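Local coordinates for protein sortase B (Listeria monocytogenes serovar 1/2a, PDB 5JCV) that anchors surface proteins to the cell wall as a transpeptidase, cleaving a C-terminal sorting signal and passing through a thioester-linked intermediate, at residues Gly16-Pro28 with Gly78-Phe92. Numbering follows the deposited sequence.
Sequences GWLTIIDTEIDYP and GSMFADLRKYLDKDF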
loop_
_atom_site.group_PDB
_atom_site.type_symbol
_atom_site.label_atom_id
_atom_site.label_comp_id
_atom_site.label_asym_id
_atom_site.label_seq_id
_atom_site.Cartn_x
_atom_site.Cartn_y
_atom_site.Cartn_z
ATOM N N GLY A 16 -6.326 0.553 -1.548
ATOM C CA GLY A 16 -6.568 1.889 -2.058
ATOM C C GLY A 16 -7.703 2.632 -1.373
ATOM O O GLY A 16 -8.244 2.176 -0.356
ATOM N N TRP A 17 -8.049 3.781 -1.946
ATOM C CA TRP A 17 -9.099 4.659 -1.416
ATOM C C TRP A 17 -9.774 5.365 -2.590
ATOM O O TRP A 17 -9.134 5.637 -3.615
ATOM C CB TRP A 17 -8.562 5.711 -0.427
ATOM C CG TRP A 17 -9.659 6.237 0.389
ATOM C CD1 TRP A 17 -10.504 7.226 0.058
ATOM C CD2 TRP A 17 -10.086 5.752 1.662
ATOM N NE1 TRP A 17 -11.421 7.420 1.050
ATOM C CE2 TRP A 17 -11.202 6.494 2.032
ATOM C CE3 TRP A 17 -9.619 4.755 2.528
ATOM C CZ2 TRP A 17 -11.865 6.293 3.242
ATOM C CZ3 TRP A 17 -10.291 4.534 3.721
ATOM C CH2 TRP A 17 -11.401 5.302 4.068
ATOM N N LEU A 18 -11.073 5.641 -2.444
ATOM C CA LEU A 18 -11.842 6.322 -3.497
ATOM C C LEU A 18 -12.668 7.456 -2.885
ATOM O O LEU A 18 -13.338 7.290 -1.853
ATOM C CB LEU A 18 -12.783 5.288 -4.167
ATOM C CG LEU A 18 -13.648 5.835 -5.315
ATOM C CD1 LEU A 18 -12.814 6.320 -6.487
ATOM C CD2 LEU A 18 -14.626 4.798 -5.826
ATOM N N THR A 19 -12.682 8.605 -3.520
ATOM C CA THR A 19 -13.479 9.699 -2.985
ATOM C C THR A 19 -14.090 10.456 -4.142
ATOM O O THR A 19 -13.380 10.822 -5.104
ATOM C CB THR A 19 -12.635 10.715 -2.132
ATOM O OG1 THR A 19 -12.211 10.078 -0.923
ATOM C CG2 THR A 19 -13.470 11.917 -1.734
ATOM N N ILE A 20 -15.399 10.689 -4.056
ATOM C CA ILE A 20 -16.024 11.602 -4.989
ATOM C C ILE A 20 -16.763 12.654 -4.145
ATOM O O ILE A 20 -17.622 12.330 -3.326
ATOM C CB ILE A 20 -17.000 10.900 -5.948
ATOM C CG1 ILE A 20 -16.326 9.754 -6.680
ATOM C CG2 ILE A 20 -17.596 11.920 -6.933
ATOM C CD1 ILE A 20 -17.300 8.990 -7.548
ATOM N N ILE A 21 -16.361 13.904 -4.308
ATOM C CA ILE A 21 -16.934 15.045 -3.574
ATOM C C ILE A 21 -18.451 15.118 -3.756
ATOM O O ILE A 21 -18.952 14.858 -4.841
ATOM C CB ILE A 21 -16.277 16.371 -4.087
ATOM C CG1 ILE A 21 -14.752 16.389 -3.796
ATOM C CG2 ILE A 21 -16.924 17.600 -3.478
ATOM C CD1 ILE A 21 -14.372 16.239 -2.340
ATOM N N ASP A 22 -19.173 15.503 -2.708
ATOM C CA ASP A 22 -20.653 15.651 -2.729
ATOM C C ASP A 22 -21.356 14.313 -2.970
ATOM O O ASP A 22 -22.408 14.261 -3.578
ATOM C CB ASP A 22 -21.108 16.705 -3.755
ATOM C CG ASP A 22 -20.462 18.093 -3.504
ATOM O OD1 ASP A 22 -20.089 18.415 -2.365
ATOM O OD2 ASP A 22 -20.333 18.874 -4.445
ATOM N N THR A 23 -20.759 13.220 -2.503
ATOM C CA THR A 23 -21.436 11.909 -2.520
ATOM C C THR A 23 -21.099 11.185 -1.259
ATOM O O THR A 23 -20.282 11.667 -0.488
ATOM C CB THR A 23 -21.032 11.036 -3.709
ATOM O OG1 THR A 23 -19.729 10.463 -3.484
ATOM C CG2 THR A 23 -21.041 11.843 -4.991
ATOM N N GLU A 24 -21.698 10.018 -1.052
ATOM C CA GLU A 24 -21.293 9.168 0.043
ATOM C C GLU A 24 -20.020 8.434 -0.292
ATOM O O GLU A 24 -19.525 7.738 0.561
ATOM C CB GLU A 24 -22.378 8.126 0.382
ATOM C CG GLU A 24 -23.699 8.743 0.796
ATOM C CD GLU A 24 -24.580 7.811 1.631
ATOM O OE1 GLU A 24 -24.144 6.736 2.065
ATOM O OE2 GLU A 24 -25.773 8.146 1.811
ATOM N N ILE A 25 -19.517 8.532 -1.531
ATOM C CA ILE A 25 -18.434 7.643 -1.990
ATOM C C ILE A 25 -17.097 8.197 -1.482
ATOM O O ILE A 25 -16.542 9.165 -2.033
ATOM C CB ILE A 25 -18.374 7.506 -3.515
ATOM C CG1 ILE A 25 -19.654 6.851 -3.995
ATOM C CG2 ILE A 25 -17.163 6.630 -3.905
ATOM C CD1 ILE A 25 -19.882 6.956 -5.482
ATOM N N ASP A 26 -16.661 7.633 -0.367
ATOM C CA ASP A 26 -15.451 8.045 0.324
ATOM C C ASP A 26 -15.075 6.797 1.096
ATOM O O ASP A 26 -15.422 6.659 2.256
ATOM C CB ASP A 26 -15.749 9.208 1.264
ATOM C CG ASP A 26 -14.464 9.805 1.903
ATOM O OD1 ASP A 26 -13.325 9.286 1.695
ATOM O OD2 ASP A 26 -14.612 10.820 2.596
ATOM N N TYR A 27 -14.476 5.827 0.404
ATOM C CA TYR A 27 -14.414 4.500 0.922
ATOM C C TYR A 27 -13.048 3.865 0.652
ATOM O O TYR A 27 -12.354 4.245 -0.313
ATOM C CB TYR A 27 -15.485 3.615 0.269
ATOM C CG TYR A 27 -16.948 3.911 0.603
ATOM C CD1 TYR A 27 -17.422 3.809 1.903
ATOM C CD2 TYR A 27 -17.878 4.194 -0.416
ATOM C CE1 TYR A 27 -18.762 4.037 2.202
ATOM C CE2 TYR A 27 -19.212 4.422 -0.124
ATOM C CZ TYR A 27 -19.660 4.334 1.185
ATOM O OH TYR A 27 -20.992 4.578 1.489
ATOM N N PRO A 28 -12.664 2.900 1.507
ATOM C CA PRO A 28 -11.536 2.064 1.224
ATOM C C PRO A 28 -11.869 1.147 0.063
ATOM O O PRO A 28 -13.040 0.753 -0.120
ATOM C CB PRO A 28 -11.357 1.278 2.519
ATOM C CG PRO A 28 -12.754 1.166 3.045
ATOM C CD PRO A 28 -13.276 2.549 2.799
ATOM N N GLY A 78 -28.687 4.257 -0.335
ATOM C CA GLY A 78 -27.853 5.351 -0.846
ATOM C C GLY A 78 -26.353 5.220 -0.588
ATOM O O GLY A 78 -25.562 6.083 -1.009
ATOM N N SER A 79 -25.941 4.131 0.056
ATOM C CA SER A 79 -24.508 3.904 0.321
ATOM C C SER A 79 -23.805 3.214 -0.821
ATOM O O SER A 79 -24.421 2.849 -1.839
ATOM C CB SER A 79 -24.333 3.087 1.615
ATOM O OG SER A 79 -25.024 1.861 1.553
HETATM N N MSE A 80 -22.504 2.998 -0.624
HETATM C CA MSE A 80 -21.658 2.261 -1.567
HETATM C C MSE A 80 -21.688 3.035 -2.857
HETATM O O MSE A 80 -21.420 4.241 -2.835
HETATM C CB MSE A 80 -22.005 0.762 -1.620
HETATM C CG MSE A 80 -22.102 0.137 -0.229
HETATM SE SE MSE A 80 -20.569 0.561 0.988
HETATM C CE MSE A 80 -19.205 -0.388 0.069
ATOM N N PHE A 81 -21.996 2.387 -3.979
ATOM C CA PHE A 81 -21.998 3.043 -5.287
ATOM C C PHE A 81 -23.357 3.519 -5.747
ATOM O O PHE A 81 -23.528 3.902 -6.907
ATOM C CB PHE A 81 -21.383 2.146 -6.322
ATOM C CG PHE A 81 -19.890 2.280 -6.460
ATOM C CD1 PHE A 81 -19.128 3.134 -5.637
ATOM C CD2 PHE A 81 -19.216 1.501 -7.406
ATOM C CE1 PHE A 81 -17.751 3.246 -5.806
ATOM C CE2 PHE A 81 -17.851 1.619 -7.576
ATOM C CZ PHE A 81 -17.122 2.475 -6.752
ATOM N N ALA A 82 -24.329 3.602 -4.854
ATOM C CA ALA A 82 -25.609 4.202 -5.291
ATOM C C ALA A 82 -25.420 5.587 -5.893
ATOM O O ALA A 82 -26.172 5.971 -6.813
ATOM C CB ALA A 82 -26.628 4.252 -4.159
ATOM N N ASP A 83 -24.437 6.367 -5.399
ATOM C CA ASP A 83 -24.301 7.749 -5.892
ATOM C C ASP A 83 -23.712 7.878 -7.305
ATOM O O ASP A 83 -23.717 8.978 -7.872
ATOM C CB ASP A 83 -23.540 8.632 -4.892
ATOM C CG ASP A 83 -24.448 9.158 -3.762
ATOM O OD1 ASP A 83 -25.711 9.010 -3.845
ATOM O OD2 ASP A 83 -23.880 9.693 -2.775
ATOM N N LEU A 84 -23.261 6.783 -7.910
ATOM C CA LEU A 84 -22.759 6.836 -9.304
ATOM C C LEU A 84 -23.829 7.398 -10.270
ATOM O O LEU A 84 -23.514 8.075 -11.270
ATOM C CB LEU A 84 -22.264 5.430 -9.787
ATOM C CG LEU A 84 -20.973 4.854 -9.179
ATOM C CD1 LEU A 84 -20.412 3.648 -9.930
ATOM C CD2 LEU A 84 -19.938 5.946 -9.142
ATOM N N ARG A 85 -25.093 7.139 -9.950
ATOM C CA ARG A 85 -26.215 7.600 -10.766
ATOM C C ARG A 85 -26.331 9.134 -10.820
ATOM O O ARG A 85 -27.001 9.691 -11.703
ATOM C CB ARG A 85 -27.518 6.986 -10.240
ATOM C CG ARG A 85 -27.909 7.624 -8.901
ATOM C CD ARG A 85 -29.227 7.144 -8.306
ATOM N NE ARG A 85 -29.490 7.781 -7.026
ATOM C CZ ARG A 85 -30.588 7.580 -6.295
ATOM N NH1 ARG A 85 -31.566 6.773 -6.728
ATOM N NH2 ARG A 85 -30.722 8.215 -5.132
ATOM N N LYS A 86 -25.705 9.839 -9.881
ATOM C CA LYS A 86 -25.721 11.317 -9.967
ATOM C C LYS A 86 -25.111 11.842 -11.280
ATOM O O LYS A 86 -25.476 12.925 -11.783
ATOM C CB LYS A 86 -24.983 11.941 -8.795
ATOM C CG LYS A 86 -25.615 11.731 -7.414
ATOM C CD LYS A 86 -24.698 12.326 -6.344
ATOM C CE LYS A 86 -25.310 12.302 -4.961
ATOM N NZ LYS A 86 -26.197 13.484 -4.730
ATOM N N TYR A 87 -24.200 11.075 -11.847
ATOM C CA TYR A 87 -23.623 11.413 -13.118
ATOM C C TYR A 87 -24.586 11.384 -14.320
ATOM O O TYR A 87 -24.180 11.796 -15.385
ATOM C CB TYR A 87 -22.337 10.561 -13.376
ATOM C CG TYR A 87 -21.160 11.074 -12.586
ATOM C CD1 TYR A 87 -20.516 12.209 -12.987
ATOM C CD2 TYR A 87 -20.707 10.441 -11.435
ATOM C CE1 TYR A 87 -19.447 12.735 -12.278
ATOM C CE2 TYR A 87 -19.635 10.967 -10.697
ATOM C CZ TYR A 87 -19.010 12.132 -11.132
ATOM O OH TYR A 87 -17.909 12.724 -10.481
ATOM N N LEU A 88 -25.829 10.904 -14.179
ATOM C CA LEU A 88 -26.830 11.021 -15.254
ATOM C C LEU A 88 -27.483 12.409 -15.286
ATOM O O LEU A 88 -28.144 12.754 -16.247
ATOM C CB LEU A 88 -27.962 10.002 -15.061
ATOM C CG LEU A 88 -27.613 8.521 -15.130
ATOM C CD1 LEU A 88 -28.820 7.680 -14.738
ATOM C CD2 LEU A 88 -27.107 8.178 -16.531
ATOM N N ASP A 89 -27.330 13.157 -14.192
ATOM C CA ASP A 89 -27.684 14.573 -14.072
ATOM C C ASP A 89 -26.516 15.392 -14.607
ATOM O O ASP A 89 -25.416 15.392 -14.023
ATOM C CB ASP A 89 -27.934 14.860 -12.594
ATOM C CG ASP A 89 -28.201 16.320 -12.287
ATOM O OD1 ASP A 89 -28.103 17.161 -13.210
ATOM O OD2 ASP A 89 -28.489 16.600 -11.081
ATOM N N LYS A 90 -26.740 16.075 -15.726
ATOM C CA LYS A 90 -25.676 16.823 -16.393
ATOM C C LYS A 90 -25.068 17.877 -15.498
ATOM O O LYS A 90 -23.861 18.090 -15.546
ATOM C CB LYS A 90 -26.150 17.482 -17.681
ATOM C CG LYS A 90 -24.971 18.056 -18.467
ATOM C CD LYS A 90 -25.272 18.269 -19.949
ATOM C CE LYS A 90 -24.033 18.028 -20.821
ATOM N NZ LYS A 90 -24.405 17.823 -22.258
ATOM N N ASP A 91 -25.898 18.513 -14.668
ATOM C CA ASP A 91 -25.428 19.554 -13.758
ATOM C C ASP A 91 -24.357 19.001 -12.835
ATOM O O ASP A 91 -23.309 19.620 -12.647
ATOM C CB ASP A 91 -26.573 20.103 -12.902
ATOM C CG ASP A 91 -27.586 20.933 -13.707
ATOM O OD1 ASP A 91 -27.319 21.267 -14.895
ATOM O OD2 ASP A 91 -28.654 21.242 -13.123
ATOM N N PHE A 92 -24.612 17.825 -12.259
ATOM C CA PHE A 92 -23.621 17.202 -11.390
ATOM C C PHE A 92 -22.296 16.915 -12.105
ATOM O O PHE A 92 -21.214 17.109 -11.532
ATOM C CB PHE A 92 -24.157 15.934 -10.762
ATOM C CG PHE A 92 -23.283 15.410 -9.656
ATOM C CD1 PHE A 92 -23.476 15.832 -8.334
ATOM C CD2 PHE A 92 -22.223 14.537 -9.941
ATOM C CE1 PHE A 92 -22.658 15.346 -7.318
ATOM C CE2 PHE A 92 -21.409 14.067 -8.933
ATOM C CZ PHE A 92 -21.628 14.459 -7.624
#
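Leu18 CD2 meets the edge of the Phe81 ring, 3.5 Å from CE1. With CG1 anti to its carbonyl carbon (chi1 -64°), Ile25 brings CD1 against both Phe81, obliquely, and Leu84, 3.8 Å from CD2. Leu163, on strand 160-165, touches Leu18, Ile20 and Leu84, so the cluster continues into the beta-barrel of the sortase domain, the part of the protein in this chain. Toward helix 90-95, Ile20 CG2 lies near the plane of the Tyr87 ring at its edge, 3.7 Å from OH, a hydroxyl hydrogen-bonded to His96 O, and Thr23 CG2 lies 3.8 Å from Phe92 CZ. At the other end, the selenium of Met80, a selenomethionine, sits over one face of the Tyr27 ring, 4.2 Å from its centroid, in a Met-aromatic contact. Tyr27 OH accepts from Met80 N (3.0 Å), tying the ring to the type II' turn Ser79-Ala82.

Beside this packing, the buried Asp83 carboxylate accepts from Glu24 N through OD2 at 2.8 Å, nearly straight (164°). Thr23 OG1 donates to Ile20 O and accepts from Ile25 N in an ST turn, bracing the loop. The exposed Glu24 carboxylate lies along the Gly78-Ser79 backbone, OE1 3.3 Å from Ser79 CA. Two bonds to backbone N-H groups, and no salt bridge, thus fasten the hairpin formed by strands 14-19 and 26-30; that from Glu24 N probably stabilises the Asp83 carboxylate despite the like charge of Glu24 nearby.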